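Local coordinates for thioredoxin-like protein (Klebsiella pneumoniae subsp. pneumoniae MGH 78578, PDB 3TY1) that is of unknown function but probably binds carbohydrate, being a putative aldose 1-epimerase with a galactose mutarotase-like supersandwich fold, at residues Met81-Val91 with Trp106-Met114; Pro252-Ile263 with Val297-Val307. All coordinates share one frame; numbering follows the deposited sequence.

Interaction 1 (Met81-Val91 with Trp106-Met114); sequences MGWDSPVKEVV and WLEGFNEMM
Trp83 and Phe110 form an edge-to-face pair, with CZ2 of the indole over the centre of the phenyl ring, 3.5 Å from Phe110 CE2, the planes at 57°. CH2 of Trp106, from the same segment as Phe110, sits over the centre of the opposite face. Trp83 is held by its polar edge: NE1 donates to Glu112 O at 2.8 Å, the oxygen lying in the ring plane although the donor stands above the carbonyl plane.

Packing stays tight along the turn. With OG swung away from the backbone N (chi1 172°), Ser85 donates to Phe110 O, which is 2.6 Å from OG, and accepts from Val87 N; one hydroxyl thus closes an ST turn and ties it to the other segment. Val87 CG1 presses on Glu108 O at 3.3 Å. Asn111 ND2 donates to Val87 O (2.9 Å, N-H...O angle 160°), the oxygen lying in the amide plane.

Elsewhere water takes the place of direct packing: one molecule links Trp83 N to Asn111 O, and another joins Glu89 O, Val91 N and Gly109 O. Lys88 lies on the solvent side, its chain folding back so that NZ donates to Ser85 O at 2.8 Å.

At the other end the selenomethionines Met81 and Met113 touch, CB to CG, at 3.8 Å, and both pack on Ile74 of strand 70-76. Met113 and Met114 form a classic beta bulge opposite Leu71, and Trp83 and Phe110 rest on Asn213 of strand 204-214. The contact joins two loops, one leaving strand 79-81 and one entering strand 114-119, to the sheets of the supersandwich.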
# COMPACT_ATOMS: atom_id res chain seq x y z
N MSE A 81 -11.72 28.89 -1.45
CA MSE A 81 -11.71 28.13 -0.23
C MSE A 81 -10.62 27.09 -0.46
O MSE A 81 -10.70 26.26 -1.38
CB MSE A 81 -13.05 27.43 0.04
CG MSE A 81 -14.28 28.33 0.09
SE MSE A 81 -15.83 27.20 0.57
CE MSE A 81 -17.08 28.56 0.17
N GLY A 82 -9.59 27.14 0.36
CA GLY A 82 -8.50 26.18 0.25
C GLY A 82 -7.25 26.77 0.82
O GLY A 82 -7.24 27.94 1.32
N TRP A 83 -6.18 25.99 0.70
CA TRP A 83 -4.87 26.37 1.25
C TRP A 83 -3.76 25.67 0.50
O TRP A 83 -4.02 24.78 -0.29
CB TRP A 83 -4.81 26.03 2.75
CG TRP A 83 -4.91 24.52 3.09
CD1 TRP A 83 -5.98 23.72 2.91
CD2 TRP A 83 -3.89 23.73 3.72
NE1 TRP A 83 -5.68 22.44 3.36
CE2 TRP A 83 -4.40 22.43 3.86
CE3 TRP A 83 -2.58 24.00 4.17
CZ2 TRP A 83 -3.65 21.36 4.43
CZ3 TRP A 83 -1.82 22.97 4.72
CH2 TRP A 83 -2.37 21.66 4.86
N ASP A 84 -2.54 26.12 0.75
CA ASP A 84 -1.36 25.61 0.07
C ASP A 84 -0.53 24.79 1.03
O ASP A 84 0.13 25.32 1.90
CB ASP A 84 -0.55 26.79 -0.48
CG ASP A 84 -1.40 27.69 -1.34
OD1 ASP A 84 -2.03 27.17 -2.27
OD2 ASP A 84 -1.49 28.90 -1.04
N SER A 85 -0.69 23.49 0.91
CA SER A 85 0.03 22.51 1.72
C SER A 85 1.38 22.20 1.08
O SER A 85 1.52 22.34 -0.14
CB SER A 85 -0.81 21.27 1.79
OG SER A 85 -0.17 20.18 2.39
N PRO A 86 2.37 21.75 1.89
CA PRO A 86 3.56 21.20 1.27
C PRO A 86 3.32 19.96 0.40
O PRO A 86 4.16 19.64 -0.42
CB PRO A 86 4.45 20.82 2.47
CG PRO A 86 3.47 20.64 3.64
CD PRO A 86 2.48 21.74 3.37
N VAL A 87 2.23 19.23 0.63
CA VAL A 87 1.85 18.05 -0.15
C VAL A 87 1.08 18.61 -1.39
O VAL A 87 -0.07 19.08 -1.28
CB VAL A 87 0.93 17.10 0.65
CG1 VAL A 87 0.49 15.91 -0.23
CG2 VAL A 87 1.62 16.62 1.95
N LYS A 88 1.74 18.62 -2.53
CA LYS A 88 1.20 19.20 -3.75
C LYS A 88 0.47 18.16 -4.61
O LYS A 88 -0.37 18.50 -5.41
CB LYS A 88 2.30 19.82 -4.58
CG LYS A 88 3.14 20.86 -3.88
CD LYS A 88 2.41 22.11 -3.55
CE LYS A 88 3.35 23.15 -2.86
NZ LYS A 88 2.51 24.12 -2.00
N GLU A 89 0.76 16.89 -4.41
CA GLU A 89 0.14 15.83 -5.20
C GLU A 89 -1.20 15.38 -4.59
O GLU A 89 -1.39 15.51 -3.39
CB GLU A 89 1.13 14.66 -5.24
CG GLU A 89 2.33 15.09 -6.18
CD GLU A 89 3.46 14.09 -6.27
OE1 GLU A 89 3.38 12.97 -5.67
OE2 GLU A 89 4.46 14.47 -6.92
N VAL A 90 -2.07 14.85 -5.45
CA VAL A 90 -3.29 14.18 -5.08
C VAL A 90 -2.86 12.71 -4.87
O VAL A 90 -2.88 11.89 -5.81
CB VAL A 90 -4.36 14.34 -6.18
CG1 VAL A 90 -5.69 13.60 -5.78
CG2 VAL A 90 -4.58 15.88 -6.50
N VAL A 91 -2.49 12.39 -3.63
CA VAL A 91 -1.83 11.13 -3.33
C VAL A 91 -2.80 9.97 -3.42
O VAL A 91 -3.87 9.96 -2.75
CB VAL A 91 -1.10 11.17 -1.99
CG1 VAL A 91 -0.42 9.83 -1.67
CG2 VAL A 91 -0.10 12.38 -1.96
N TRP A 106 -1.39 9.77 7.46
CA TRP A 106 -2.39 10.66 6.86
C TRP A 106 -1.81 12.04 6.51
O TRP A 106 -2.28 12.67 5.57
CB TRP A 106 -3.53 10.80 7.86
CG TRP A 106 -4.73 11.53 7.50
CD1 TRP A 106 -5.96 11.00 7.11
CD2 TRP A 106 -4.94 12.93 7.66
NE1 TRP A 106 -6.88 12.02 6.98
CE2 TRP A 106 -6.29 13.20 7.33
CE3 TRP A 106 -4.13 13.98 8.10
CZ2 TRP A 106 -6.82 14.48 7.37
CZ3 TRP A 106 -4.67 15.26 8.15
CH2 TRP A 106 -5.99 15.49 7.77
N LEU A 107 -0.83 12.52 7.29
CA LEU A 107 -0.15 13.77 7.01
C LEU A 107 0.55 13.82 5.63
O LEU A 107 0.79 14.90 5.10
CB LEU A 107 0.84 14.11 8.12
CG LEU A 107 0.29 14.44 9.53
CD1 LEU A 107 1.49 14.60 10.47
CD2 LEU A 107 -0.58 15.69 9.55
N GLU A 108 0.87 12.67 5.06
CA GLU A 108 1.53 12.58 3.76
C GLU A 108 0.59 12.89 2.60
O GLU A 108 1.06 13.11 1.47
CB GLU A 108 2.19 11.19 3.59
CG GLU A 108 3.23 10.91 4.70
CD GLU A 108 4.02 9.61 4.56
OE1 GLU A 108 3.73 8.79 3.66
OE2 GLU A 108 4.96 9.43 5.36
N GLY A 109 -0.72 12.89 2.86
CA GLY A 109 -1.73 13.20 1.84
C GLY A 109 -2.52 14.48 2.02
O GLY A 109 -3.31 14.85 1.13
N PHE A 110 -2.26 15.21 3.09
CA PHE A 110 -3.16 16.30 3.49
C PHE A 110 -2.92 17.62 2.81
O PHE A 110 -1.90 18.30 3.05
CB PHE A 110 -3.17 16.47 5.03
CG PHE A 110 -4.12 17.55 5.54
CD1 PHE A 110 -5.39 17.70 5.03
CD2 PHE A 110 -3.76 18.34 6.62
CE1 PHE A 110 -6.29 18.67 5.53
CE2 PHE A 110 -4.63 19.29 7.12
CZ PHE A 110 -5.89 19.45 6.57
N ASN A 111 -3.84 17.95 1.89
CA ASN A 111 -3.84 19.25 1.23
C ASN A 111 -5.22 19.82 0.87
O ASN A 111 -5.32 20.86 0.23
CB ASN A 111 -2.95 19.17 0.00
CG ASN A 111 -3.47 18.18 -1.02
OD1 ASN A 111 -4.67 17.77 -1.00
ND2 ASN A 111 -2.60 17.84 -1.98
N GLU A 112 -6.27 19.19 1.38
CA GLU A 112 -7.62 19.46 0.93
C GLU A 112 -8.32 20.59 1.68
O GLU A 112 -8.00 20.90 2.82
CB GLU A 112 -8.45 18.17 1.04
CG GLU A 112 -7.90 16.97 0.30
CD GLU A 112 -7.06 15.99 1.14
OE1 GLU A 112 -6.35 16.41 2.08
OE2 GLU A 112 -7.12 14.79 0.85
N MSE A 113 -9.29 21.16 1.00
CA MSE A 113 -10.20 22.14 1.51
C MSE A 113 -11.24 21.48 2.44
O MSE A 113 -11.65 22.09 3.42
CB MSE A 113 -10.88 22.87 0.35
CG MSE A 113 -11.85 23.94 0.76
SE MSE A 113 -13.72 23.34 0.87
CE MSE A 113 -14.05 23.97 2.53
N MSE A 114 -11.68 20.25 2.13
CA MSE A 114 -12.63 19.54 3.03
C MSE A 114 -12.33 18.03 3.04
O MSE A 114 -12.44 17.39 2.01
CB MSE A 114 -14.10 19.85 2.66
CG MSE A 114 -15.14 19.72 3.80
SE MSE A 114 -15.34 17.89 4.39
CE MSE A 114 -16.16 17.16 2.77
O HOH W 1 -6.85 23.17 -0.49
O HOH W 2 -3.28 22.43 -0.68
O HOH W 3 -3.10 14.33 -1.39

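Interaction 2 (Pro252-Ile263 with Val297-Val307)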
# COMPACT_ATOMS: atom_id res chain seq x y z
N PRO A 252 1.06 35.14 9.28
CA PRO A 252 1.92 33.94 9.29
C PRO A 252 3.05 34.09 10.31
O PRO A 252 3.80 35.05 10.24
CB PRO A 252 2.47 33.89 7.86
CG PRO A 252 1.45 34.64 7.04
CD PRO A 252 0.93 35.72 7.92
N THR A 253 3.09 33.19 11.29
CA THR A 253 3.97 33.35 12.44
C THR A 253 4.90 32.15 12.61
O THR A 253 4.47 31.04 12.81
CB THR A 253 3.13 33.55 13.72
OG1 THR A 253 2.17 34.58 13.48
CG2 THR A 253 4.01 33.90 14.92
N LYS A 254 6.21 32.40 12.54
CA LYS A 254 7.19 31.32 12.70
C LYS A 254 7.07 30.76 14.12
O LYS A 254 6.86 31.52 15.05
CB LYS A 254 8.60 31.89 12.46
CG LYS A 254 9.76 30.91 12.60
CD LYS A 254 11.08 31.57 12.18
CE LYS A 254 12.27 30.62 12.30
NZ LYS A 254 12.17 29.49 11.32
N ASP A 255 7.21 29.45 14.28
CA ASP A 255 7.17 28.75 15.59
C ASP A 255 5.82 28.72 16.28
O ASP A 255 5.75 28.39 17.48
CB ASP A 255 8.23 29.30 16.57
CG ASP A 255 9.65 29.17 16.02
OD1 ASP A 255 9.98 28.11 15.44
OD2 ASP A 255 10.42 30.13 16.17
N PHE A 256 4.76 29.02 15.55
CA PHE A 256 3.45 29.08 16.16
C PHE A 256 2.87 27.67 16.29
O PHE A 256 2.23 27.34 17.29
CB PHE A 256 2.54 29.91 15.28
CG PHE A 256 1.17 30.12 15.85
CD1 PHE A 256 0.94 31.14 16.75
CD2 PHE A 256 0.12 29.28 15.49
CE1 PHE A 256 -0.32 31.33 17.30
CE2 PHE A 256 -1.14 29.46 16.03
CZ PHE A 256 -1.36 30.51 16.93
N ASP A 257 3.09 26.87 15.24
CA ASP A 257 2.50 25.54 15.09
C ASP A 257 0.98 25.66 14.95
O ASP A 257 0.49 25.93 13.87
CB ASP A 257 2.90 24.55 16.21
CG ASP A 257 2.39 23.11 15.91
OD1 ASP A 257 2.47 22.66 14.74
OD2 ASP A 257 1.92 22.43 16.82
N GLU A 258 0.24 25.47 16.03
CA GLU A 258 -1.21 25.59 16.01
C GLU A 258 -1.79 25.83 17.39
O GLU A 258 -1.17 25.50 18.42
CB GLU A 258 -1.85 24.31 15.43
CG GLU A 258 -1.63 23.07 16.28
CD GLU A 258 -2.20 21.81 15.67
OE1 GLU A 258 -2.02 21.59 14.45
OE2 GLU A 258 -2.79 21.01 16.43
N MSE A 259 -2.99 26.41 17.40
CA MSE A 259 -3.79 26.47 18.63
C MSE A 259 -5.19 26.00 18.23
O MSE A 259 -5.74 26.44 17.21
CB MSE A 259 -3.79 27.86 19.27
CG MSE A 259 -2.47 28.21 19.86
SE MSE A 259 -2.51 29.91 20.75
CE MSE A 259 -0.65 29.91 21.34
N VAL A 260 -5.70 25.04 18.98
CA VAL A 260 -7.01 24.47 18.70
C VAL A 260 -7.93 24.80 19.86
O VAL A 260 -7.46 24.84 20.99
CB VAL A 260 -6.90 22.96 18.49
CG1 VAL A 260 -8.29 22.36 18.33
CG2 VAL A 260 -6.04 22.70 17.24
N PHE A 261 -9.22 25.06 19.55
CA PHE A 261 -10.23 25.39 20.54
C PHE A 261 -11.45 24.53 20.32
O PHE A 261 -11.88 24.27 19.15
CB PHE A 261 -10.58 26.88 20.51
CG PHE A 261 -9.38 27.76 20.77
CD1 PHE A 261 -8.99 28.06 22.07
CD2 PHE A 261 -8.61 28.24 19.72
CE1 PHE A 261 -7.86 28.83 22.32
CE2 PHE A 261 -7.48 29.02 19.96
CZ PHE A 261 -7.12 29.33 21.26
N ASN A 262 -11.99 24.05 21.43
CA ASN A 262 -13.19 23.24 21.43
C ASN A 262 -14.38 24.10 21.76
O ASN A 262 -14.41 24.70 22.83
CB ASN A 262 -13.04 22.14 22.45
CG ASN A 262 -11.94 21.17 22.10
OD1 ASN A 262 -11.75 20.80 20.93
ND2 ASN A 262 -11.22 20.71 23.12
N ILE A 263 -15.38 24.08 20.88
CA ILE A 263 -16.55 24.95 20.95
C ILE A 263 -17.85 24.17 21.10
O ILE A 263 -18.02 23.10 20.52
CB ILE A 263 -16.66 25.83 19.68
CG1 ILE A 263 -15.53 26.87 19.66
CG2 ILE A 263 -18.09 26.51 19.59
CD1 ILE A 263 -15.20 27.50 18.29
N VAL A 297 -20.84 19.49 17.94
CA VAL A 297 -19.67 20.20 18.41
C VAL A 297 -18.91 20.84 17.28
O VAL A 297 -19.16 20.54 16.11
CB VAL A 297 -18.74 19.31 19.28
CG1 VAL A 297 -19.54 18.86 20.55
CG2 VAL A 297 -18.16 18.13 18.50
N LEU A 298 -18.03 21.76 17.64
CA LEU A 298 -17.24 22.51 16.67
C LEU A 298 -15.80 22.66 17.14
O LEU A 298 -15.55 22.97 18.30
CB LEU A 298 -17.87 23.88 16.45
CG LEU A 298 -17.25 24.85 15.44
CD1 LEU A 298 -17.33 24.27 14.06
CD2 LEU A 298 -18.04 26.17 15.49
N THR A 299 -14.86 22.43 16.24
CA THR A 299 -13.43 22.62 16.52
C THR A 299 -12.92 23.74 15.64
O THR A 299 -13.24 23.80 14.43
CB THR A 299 -12.63 21.32 16.23
OG1 THR A 299 -13.09 20.28 17.09
CG2 THR A 299 -11.10 21.52 16.41
N LEU A 300 -12.12 24.62 16.24
CA LEU A 300 -11.48 25.72 15.55
C LEU A 300 -9.98 25.40 15.58
O LEU A 300 -9.39 25.31 16.65
CB LEU A 300 -11.76 27.03 16.31
CG LEU A 300 -11.07 28.31 15.81
CD1 LEU A 300 -11.42 28.63 14.33
CD2 LEU A 300 -11.38 29.49 16.72
N TRP A 301 -9.38 25.23 14.40
CA TRP A 301 -7.98 24.90 14.26
C TRP A 301 -7.33 26.16 13.71
O TRP A 301 -7.66 26.57 12.62
CB TRP A 301 -7.83 23.69 13.28
CG TRP A 301 -6.45 23.34 12.87
CD1 TRP A 301 -5.36 23.22 13.68
CD2 TRP A 301 -6.00 23.06 11.54
NE1 TRP A 301 -4.26 22.88 12.93
CE2 TRP A 301 -4.63 22.75 11.62
CE3 TRP A 301 -6.64 23.00 10.28
CZ2 TRP A 301 -3.85 22.45 10.48
CZ3 TRP A 301 -5.88 22.65 9.16
CH2 TRP A 301 -4.50 22.38 9.28
N LYS A 302 -6.47 26.81 14.51
CA LYS A 302 -5.80 28.04 14.10
C LYS A 302 -4.35 27.67 13.83
O LYS A 302 -3.54 27.59 14.74
CB LYS A 302 -5.88 29.12 15.18
CG LYS A 302 -7.31 29.41 15.61
CD LYS A 302 -7.38 30.56 16.65
CE LYS A 302 -7.38 31.93 16.00
NZ LYS A 302 -7.82 33.00 16.99
N ASN A 303 -4.04 27.44 12.57
CA ASN A 303 -2.70 26.99 12.17
C ASN A 303 -2.02 28.14 11.45
O ASN A 303 -1.74 28.06 10.25
CB ASN A 303 -2.82 25.71 11.32
CG ASN A 303 -1.52 24.91 11.24
OD1 ASN A 303 -1.35 23.94 11.95
ND2 ASN A 303 -0.57 25.35 10.41
N THR A 304 -1.76 29.21 12.21
CA THR A 304 -1.22 30.45 11.64
C THR A 304 0.31 30.47 11.68
O THR A 304 0.93 31.42 12.15
CB THR A 304 -1.86 31.68 12.28
OG1 THR A 304 -1.74 31.56 13.70
CG2 THR A 304 -3.33 31.75 11.86
N ASP A 305 0.91 29.41 11.12
CA ASP A 305 2.36 29.28 11.05
C ASP A 305 2.82 29.96 9.72
O ASP A 305 2.08 30.79 9.14
CB ASP A 305 2.78 27.79 11.17
CG ASP A 305 4.22 27.60 11.72
OD1 ASP A 305 5.15 27.76 10.95
OD2 ASP A 305 4.41 27.33 12.92
N THR A 306 4.00 29.62 9.20
CA THR A 306 4.51 30.27 8.01
C THR A 306 3.70 29.77 6.81
O THR A 306 3.03 28.70 6.85
CB THR A 306 6.03 30.00 7.76
OG1 THR A 306 6.18 28.69 7.19
CG2 THR A 306 6.90 30.14 9.02
N VAL A 307 3.75 30.53 5.71
CA VAL A 307 3.00 30.15 4.53
C VAL A 307 3.47 28.80 3.98
O VAL A 307 2.66 27.96 3.61
CB VAL A 307 2.96 31.26 3.45
CG1 VAL A 307 2.23 30.74 2.21
CG2 VAL A 307 2.23 32.58 3.97
O HOH W 4 1.86 24.21 11.60
O HOH W 5 -10.95 19.39 18.67
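Leu298 and Ile263 begin an antiparallel ladder as a hydrogen-bonded pair. Thr299, on the other face of the sheet, brings CG2 to 3.5 Å from Val260 CG1. Leu300 returns to the first face, exchanging two backbone bonds with Phe261. Trp301 NE1 then donates to Glu258 OE1 at 3.0 Å, from above a carboxylate turned 72° to the indole; Lys171 of the second subunit forms a salt bridge with the same oxygen. Lys302 closes the ladder through two backbone bonds with Met259; it lays CD at the edge of the Phe261 ring, 3.7 Å from CE2, and its ammonium donates hydrogen bonds to Trp246 O and Thr248 O.

Past this pairing, Thr304 centres an inverse gamma turn, accepts from Thr253 N at its backbone O and holds OG1 over one face of Phe256, 3.2 Å from CE2. Asp305 OD2 accepts from Asp257 N at 2.7 Å through its anti lone pair, and OD1 takes Thr306 N and the hydroxyl of Tyr202 of the second subunit.

Strand 297-304 is an inner strand, between 259-265 and 311-318, and Ile263, Leu298 and Leu300 pack on Phe225 of 224-229, an edge strand of the ten-stranded antiparallel sheet, consistent with the supersandwich fold.

Interactions 1 and 2 meet through two aromatic rings: Phe110 CE2 lies 3.8 Å from Trp301 CH2, although the centres of the contacts are 16 Å apart, and both rings meet His211 of strand 204-214. Phe170 of the second subunit touches Trp83 and Phe110 from interaction 1 and Trp301 and Asn303 from interaction 2, so subunit association spans both. The side chains of Phe110 and Trp301 each lie about 4 Å from a bound sulfate; such ions probably come from the crystallisation liquor, though they often mark pockets. Whether a sugar binds near these rings is not established.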